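Local coordinates for endo alpha-1,4 polygalactosaminidase (Neosartorya fumigata, PDB 6OJ1), which cleaves alpha-1,4-linked galactosamine polymers from within the chain as an endo-acting glycoside hydrolase and thereby disrupts microbial biofilms, at residues K237-L242 against N267-N272; V204-A209 against I230-G235. All blocks are in the same frame, centred on the assembly; numbering follows the deposited sequence.

Contact 1: K237-L242 against N267-N272. With MAN (alpha-D-mannopyranose), chain B.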
loop_
_atom_site.group_PDB
_atom_site.type_symbol
_atom_site.label_atom_id
_atom_site.label_comp_id
_atom_site.label_asym_id
_atom_site.label_seq_id
_atom_site.Cartn_x
_atom_site.Cartn_y
_atom_site.Cartn_z
ATOM N N LYS A 237 -7.183 0.229 -18.732
ATOM C CA LYS A 237 -8.415 -0.406 -19.173
ATOM C C LYS A 237 -8.239 -1.843 -19.653
ATOM O O LYS A 237 -9.227 -2.464 -20.057
ATOM C CB LYS A 237 -9.071 0.420 -20.292
ATOM N N THR A 238 -7.025 -2.386 -19.624
ATOM C CA THR A 238 -6.741 -3.731 -20.112
ATOM C C THR A 238 -6.173 -4.555 -18.965
ATOM O O THR A 238 -5.148 -4.185 -18.384
ATOM C CB THR A 238 -5.754 -3.697 -21.282
ATOM O OG1 THR A 238 -6.334 -2.967 -22.370
ATOM C CG2 THR A 238 -5.406 -5.112 -21.746
ATOM N N ASN A 239 -6.837 -5.664 -18.645
ATOM C CA ASN A 239 -6.360 -6.618 -17.653
ATOM C C ASN A 239 -6.437 -8.000 -18.271
ATOM O O ASN A 239 -7.517 -8.422 -18.703
ATOM C CB ASN A 239 -7.206 -6.568 -16.375
ATOM C CG ASN A 239 -7.297 -5.177 -15.793
ATOM O OD1 ASN A 239 -6.343 -4.686 -15.210
ATOM N ND2 ASN A 239 -8.453 -4.539 -15.938
ATOM N N ASN A 240 -5.307 -8.700 -18.325
ATOM C CA ASN A 240 -5.300 -10.055 -18.866
ATOM C C ASN A 240 -4.033 -10.765 -18.396
ATOM O O ASN A 240 -3.182 -10.183 -17.722
ATOM C CB ASN A 240 -5.431 -10.051 -20.395
ATOM C CG ASN A 240 -4.311 -9.296 -21.087
ATOM O OD1 ASN A 240 -3.141 -9.433 -20.744
ATOM N ND2 ASN A 240 -4.674 -8.493 -22.077
ATOM N N ASP A 241 -3.925 -12.048 -18.740
ATOM C CA ASP A 241 -2.801 -12.861 -18.299
ATOM C C ASP A 241 -1.709 -12.954 -19.359
ATOM O O ASP A 241 -0.849 -13.839 -19.285
ATOM C CB ASP A 241 -3.287 -14.264 -17.904
ATOM C CG ASP A 241 -4.136 -14.257 -16.644
ATOM O OD1 ASP A 241 -4.097 -13.251 -15.896
ATOM O OD2 ASP A 241 -4.846 -15.258 -16.402
ATOM N N LEU A 242 -1.733 -12.068 -20.348
ATOM C CA LEU A 242 -0.749 -12.081 -21.414
ATOM C C LEU A 242 0.368 -11.088 -21.107
ATOM O O LEU A 242 0.261 -10.246 -20.222
ATOM C CB LEU A 242 -1.415 -11.769 -22.752
ATOM C CG LEU A 242 -2.366 -12.887 -23.182
ATOM C CD1 LEU A 242 -3.204 -12.466 -24.371
ATOM C CD2 LEU A 242 -1.574 -14.143 -23.504
ATOM N N ASN A 267 -1.344 -6.061 -13.855
ATOM C CA ASN A 267 -2.568 -5.455 -14.361
ATOM C C ASN A 267 -3.044 -4.358 -13.412
ATOM O O ASN A 267 -2.821 -4.424 -12.203
ATOM C CB ASN A 267 -3.681 -6.492 -14.486
ATOM C CG ASN A 267 -3.396 -7.529 -15.528
ATOM O OD1 ASN A 267 -2.978 -7.213 -16.641
ATOM N ND2 ASN A 267 -3.643 -8.792 -15.183
ATOM N N MET A 268 -3.746 -3.357 -13.972
ATOM C CA MET A 268 -4.285 -2.278 -13.141
ATOM C C MET A 268 -5.291 -2.798 -12.115
ATOM O O MET A 268 -5.476 -2.181 -11.057
ATOM C CB MET A 268 -4.930 -1.203 -14.032
ATOM C CG MET A 268 -5.513 -0.013 -13.279
ATOM S SD MET A 268 -4.275 1.187 -12.725
ATOM C CE MET A 268 -3.727 1.864 -14.283
ATOM N N ASN A 269 -5.923 -3.948 -12.377
ATOM C CA ASN A 269 -6.870 -4.481 -11.404
ATOM C C ASN A 269 -6.184 -5.233 -10.266
ATOM O O ASN A 269 -6.867 -5.652 -9.327
ATOM C CB ASN A 269 -7.928 -5.375 -12.095
ATOM C CG ASN A 269 -7.370 -6.687 -12.650
ATOM O OD1 ASN A 269 -6.198 -7.015 -12.464
ATOM N ND2 ASN A 269 -8.239 -7.465 -13.331
ATOM N N LEU A 270 -4.859 -5.396 -10.328
ATOM C CA LEU A 270 -4.078 -6.062 -9.282
ATOM C C LEU A 270 -4.621 -7.462 -8.966
ATOM O O LEU A 270 -4.705 -7.879 -7.807
ATOM C CB LEU A 270 -3.991 -5.184 -8.028
ATOM C CG LEU A 270 -3.149 -3.916 -8.241
ATOM C CD1 LEU A 270 -3.254 -3.008 -6.971
ATOM C CD2 LEU A 270 -1.695 -4.263 -8.569
ATOM N N ASN A 271 -4.968 -8.211 -10.014
ATOM C CA ASN A 271 -5.289 -9.626 -9.849
ATOM C C ASN A 271 -3.994 -10.446 -9.759
ATOM O O ASN A 271 -2.927 -9.878 -9.512
ATOM C CB ASN A 271 -6.224 -10.094 -10.980
ATOM C CG ASN A 271 -5.579 -10.025 -12.376
ATOM O OD1 ASN A 271 -4.400 -9.703 -12.524
ATOM N ND2 ASN A 271 -6.364 -10.366 -13.403
ATOM N N ASN A 272 -4.056 -11.776 -9.938
ATOM C CA ASN A 272 -2.873 -12.611 -9.697
ATOM C C ASN A 272 -1.726 -12.294 -10.660
ATOM O O ASN A 272 -0.548 -12.371 -10.276
ATOM C CB ASN A 272 -3.218 -14.107 -9.831
ATOM C CG ASN A 272 -3.859 -14.708 -8.562
ATOM O OD1 ASN A 272 -3.482 -14.386 -7.439
ATOM N ND2 ASN A 272 -4.809 -15.626 -8.764
HETATM C C1 MAN B . -12.772 -9.440 -14.904
HETATM C C2 MAN B . -11.995 -8.511 -13.926
HETATM C C3 MAN B . -11.719 -7.147 -14.574
HETATM C C4 MAN B . -11.082 -7.318 -15.980
HETATM C C5 MAN B . -11.977 -8.238 -16.848
HETATM C C6 MAN B . -11.404 -8.527 -18.223
HETATM O O2 MAN B . -10.715 -9.052 -13.605
HETATM O O3 MAN B . -10.910 -6.318 -13.728
HETATM O O4 MAN B . -10.924 -6.053 -16.622
HETATM O O5 MAN B . -12.154 -9.510 -16.177
HETATM O O6 MAN B . -12.357 -9.316 -18.936
HETATM O O HOH W 1 -3.420 -2.877 -16.845
HETATM O O HOH W 2 -5.856 -11.404 -16.015
#
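The carboxamides of N239 and N269 lie flat on one another, their planes 6° apart and their side chains running past each other in opposite directions, with N239 CG 3.5 Å from N269 CG. Both amide nitrogens turn to the same mannose of a glycan attached to the protein: N239 ND2 donates to O4 at 3.0 Å, and N269 ND2 reaches O3 of the sugar almost straight, at 172°. The oxygen of the N239 amide takes the backbone N of N269 (N239 OD1 to N269 N, 3.0 Å), which comes from above its carbonyl plane. N269 sits in the type I turn N267-L270, in the loop that follows strand 261-266 of the (beta/alpha)-barrel, while 237-242 belongs to the loop between strand 227-231 and helix 246-253. With CG between its backbone N and carbonyl carbon (chi1 69°), N269 also closes an Asx turn, OD1 accepting from N271 N. N267 bonds the backbone of N240 twice: ND2 donates to N240 O at 2.9 Å, and N240 N approaches N267 OD1 from above its carbonyl plane at 3.2 Å. N267 ND2 also donates to N271 OD1; both its partners lie close to the amide plane, which fixes its rotation, and K234 NZ also bonds N267 OD1. Two waters join the loops further, one from T238 O to M268 N, the other from D241 OD1 to N271 ND2.

Contact 2: V204-A209 against I230-G235; sequences VNEQCA and IEYPKG. With K (potassium ion), chain H.
Neighbouring parallel strands of the (beta/alpha)-barrel, 202-206 and 227-231, end side by side here, and the contact spans their C-terminal ends, the side on which barrel enzymes of this kind carry their active sites. Backbone bonds I230 N to N205 O and Q207 N to I230 O, both 2.8 Å, pair E206 with I230, whose side chains lie alongside each other and point the same way. Beyond the pairing, Y232 OH donates onto the anti lone pair of E206 OE2 at 2.7 Å; OE2 lies at the ring edge, with the carboxylate turned 72° from the ring plane. The Q207 side chain crosses Y232 at about a right angle and sets CD against the same ring's edge, 3.7 Å from CD2; its NE2 bonds Q210. The E231 chain bends at chi2 (-75°), which turns CD toward Q207 and A209; OE2 accepts from A209 N at 2.9 Å on its syn side, though 28° out of the carboxylate plane, and H229 NE2 bonds this oxygen too. N205 OD1 accepts from C208 N in an Asx motif, beside the disulfide C208-C214. E206 OE1 lies 3.2 Å from a potassium ion that five waters also surround. OE2 thus takes three donors, the tyrosine hydroxyl and two of these waters, which fix the rotation of the carboxylate, while OE1 faces the cation.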
loop_
_atom_site.group_PDB
_atom_site.type_symbol
_atom_site.label_atom_id
_atom_site.label_comp_id
_atom_site.label_asym_id
_atom_site.label_seq_id
_atom_site.Cartn_x
_atom_site.Cartn_y
_atom_site.Cartn_z
ATOM N N VAL A 204 5.495 1.738 -0.792
ATOM C CA VAL A 204 4.812 1.131 -1.932
ATOM C C VAL A 204 4.619 2.243 -2.951
ATOM O O VAL A 204 3.975 3.259 -2.650
ATOM C CB VAL A 204 3.465 0.491 -1.550
ATOM C CG1 VAL A 204 2.729 0.049 -2.822
ATOM C CG2 VAL A 204 3.664 -0.723 -0.627
ATOM N N ASN A 205 5.203 2.078 -4.142
ATOM C CA ASN A 205 5.112 3.087 -5.184
ATOM C C ASN A 205 4.410 2.536 -6.411
ATOM O O ASN A 205 4.687 1.411 -6.846
ATOM C CB ASN A 205 6.477 3.595 -5.610
ATOM C CG ASN A 205 6.383 4.488 -6.817
ATOM O OD1 ASN A 205 6.515 4.031 -7.944
ATOM N ND2 ASN A 205 6.064 5.760 -6.591
ATOM N N GLU A 206 3.531 3.346 -6.989
ATOM C CA GLU A 206 2.961 3.062 -8.302
ATOM C C GLU A 206 3.522 4.035 -9.331
ATOM O O GLU A 206 3.422 5.253 -9.159
ATOM C CB GLU A 206 1.441 3.165 -8.267
ATOM C CG GLU A 206 0.784 2.073 -7.446
ATOM C CD GLU A 206 -0.659 2.386 -7.178
ATOM O OE1 GLU A 206 -0.932 3.453 -6.583
ATOM O OE2 GLU A 206 -1.522 1.574 -7.574
ATOM N N GLN A 207 4.106 3.496 -10.401
ATOM C CA GLN A 207 4.323 4.217 -11.654
ATOM C C GLN A 207 5.339 5.347 -11.573
ATOM O O GLN A 207 5.285 6.266 -12.398
ATOM C CB GLN A 207 3.003 4.787 -12.183
ATOM C CG GLN A 207 1.965 3.717 -12.497
ATOM C CD GLN A 207 0.581 4.300 -12.628
ATOM O OE1 GLN A 207 -0.110 4.515 -11.634
ATOM N NE2 GLN A 207 0.169 4.564 -13.854
ATOM N N CYS A 208 6.292 5.320 -10.641
ATOM C CA CYS A 208 7.287 6.391 -10.653
ATOM C C CYS A 208 8.082 6.407 -11.953
ATOM O O CYS A 208 8.534 7.471 -12.392
ATOM C CB CYS A 208 8.235 6.271 -9.459
ATOM S SG CYS A 208 9.333 4.822 -9.457
ATOM N N ALA A 209 8.250 5.242 -12.591
ATOM C CA ALA A 209 9.004 5.198 -13.841
ATOM C C ALA A 209 8.257 5.920 -14.951
ATOM O O ALA A 209 8.865 6.617 -15.772
ATOM C CB ALA A 209 9.287 3.747 -14.233
ATOM N N ILE A 230 5.303 -0.851 -8.367
ATOM C CA ILE A 230 4.344 -1.378 -9.341
ATOM C C ILE A 230 4.372 -0.516 -10.593
ATOM O O ILE A 230 4.361 0.715 -10.504
ATOM C CB ILE A 230 2.910 -1.400 -8.772
ATOM C CG1 ILE A 230 2.852 -2.022 -7.385
ATOM C CG2 ILE A 230 1.970 -2.137 -9.723
ATOM C CD1 ILE A 230 1.482 -1.827 -6.720
ATOM N N GLU A 231 4.385 -1.159 -11.768
ATOM C CA GLU A 231 4.109 -0.470 -13.020
ATOM C C GLU A 231 2.978 -1.192 -13.737
ATOM O O GLU A 231 2.797 -2.404 -13.578
ATOM C CB GLU A 231 5.341 -0.384 -13.936
ATOM C CG GLU A 231 6.509 0.451 -13.351
ATOM C CD GLU A 231 6.272 1.957 -13.400
ATOM O OE1 GLU A 231 5.548 2.427 -14.303
ATOM O OE2 GLU A 231 6.831 2.677 -12.538
ATOM N N TYR A 232 2.217 -0.432 -14.526
ATOM C CA TYR A 232 1.005 -0.917 -15.188
ATOM C C TYR A 232 1.137 -0.686 -16.688
ATOM O O TYR A 232 0.461 0.182 -17.256
ATOM C CB TYR A 232 -0.240 -0.206 -14.664
ATOM C CG TYR A 232 -0.513 -0.322 -13.177
ATOM C CD1 TYR A 232 -0.891 -1.530 -12.607
ATOM C CD2 TYR A 232 -0.426 0.794 -12.355
ATOM C CE1 TYR A 232 -1.161 -1.627 -11.240
ATOM C CE2 TYR A 232 -0.697 0.718 -11.000
ATOM C CZ TYR A 232 -1.062 -0.495 -10.443
ATOM O OH TYR A 232 -1.339 -0.593 -9.093
ATOM N N PRO A 233 1.985 -1.456 -17.369
ATOM C CA PRO A 233 2.293 -1.131 -18.774
ATOM C C PRO A 233 1.139 -1.358 -19.742
ATOM O O PRO A 233 1.162 -0.780 -20.837
ATOM C CB PRO A 233 3.484 -2.046 -19.091
ATOM C CG PRO A 233 3.382 -3.150 -18.127
ATOM C CD PRO A 233 2.792 -2.578 -16.863
ATOM N N LYS A 234 0.142 -2.176 -19.396
ATOM C CA LYS A 234 -1.002 -2.377 -20.282
ATOM C C LYS A 234 -2.008 -1.235 -20.211
ATOM O O LYS A 234 -2.962 -1.217 -20.994
ATOM C CB LYS A 234 -1.720 -3.698 -19.959
ATOM C CG LYS A 234 -0.837 -4.947 -20.027
ATOM C CD LYS A 234 -1.587 -6.218 -19.577
ATOM C CE LYS A 234 -0.613 -7.317 -19.169
ATOM N NZ LYS A 234 -1.318 -8.508 -18.544
ATOM N N GLY A 235 -1.826 -0.291 -19.299
ATOM C CA GLY A 235 -2.735 0.832 -19.217
ATOM C C GLY A 235 -3.859 0.587 -18.235
ATOM O O GLY A 235 -3.905 -0.417 -17.521
HETATM K K K H . -4.045 3.999 -6.971
HETATM O O HOH W 3 -3.265 1.076 -5.526
HETATM O O HOH W 4 -3.950 2.370 -9.179
HETATM O O HOH W 5 -5.764 2.528 -4.998
HETATM O O HOH W 6 -4.404 6.712 -6.630
HETATM O O HOH W 7 -3.497 4.853 -4.427
#

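Overall arrangement
From the N terminus, the chain first reaches 204-209 at the end of strand 202-206, then passes through helices 214-217 and 219-222 to strand 227-231, where contact 2 closes this loop at 230-235. Contact 1 opens immediately afterwards at 237-242; the chain continues through helix 246-253 and strand 261-266 before 267-272 closes it. The two contacts therefore follow in series, neither nested nor crossed, each spanning one passage between successive barrel strands. The centres of contact 1 and contact 2 are about 12 Å apart. K234, carried by segment 230-235, reaches N240, L242 and N267 of contact 1, and the ring of Y232 packs against N267. Together they tie the C-terminal ends of strands 202-206, 227-231 and 261-266, and the loops that follow, to one another.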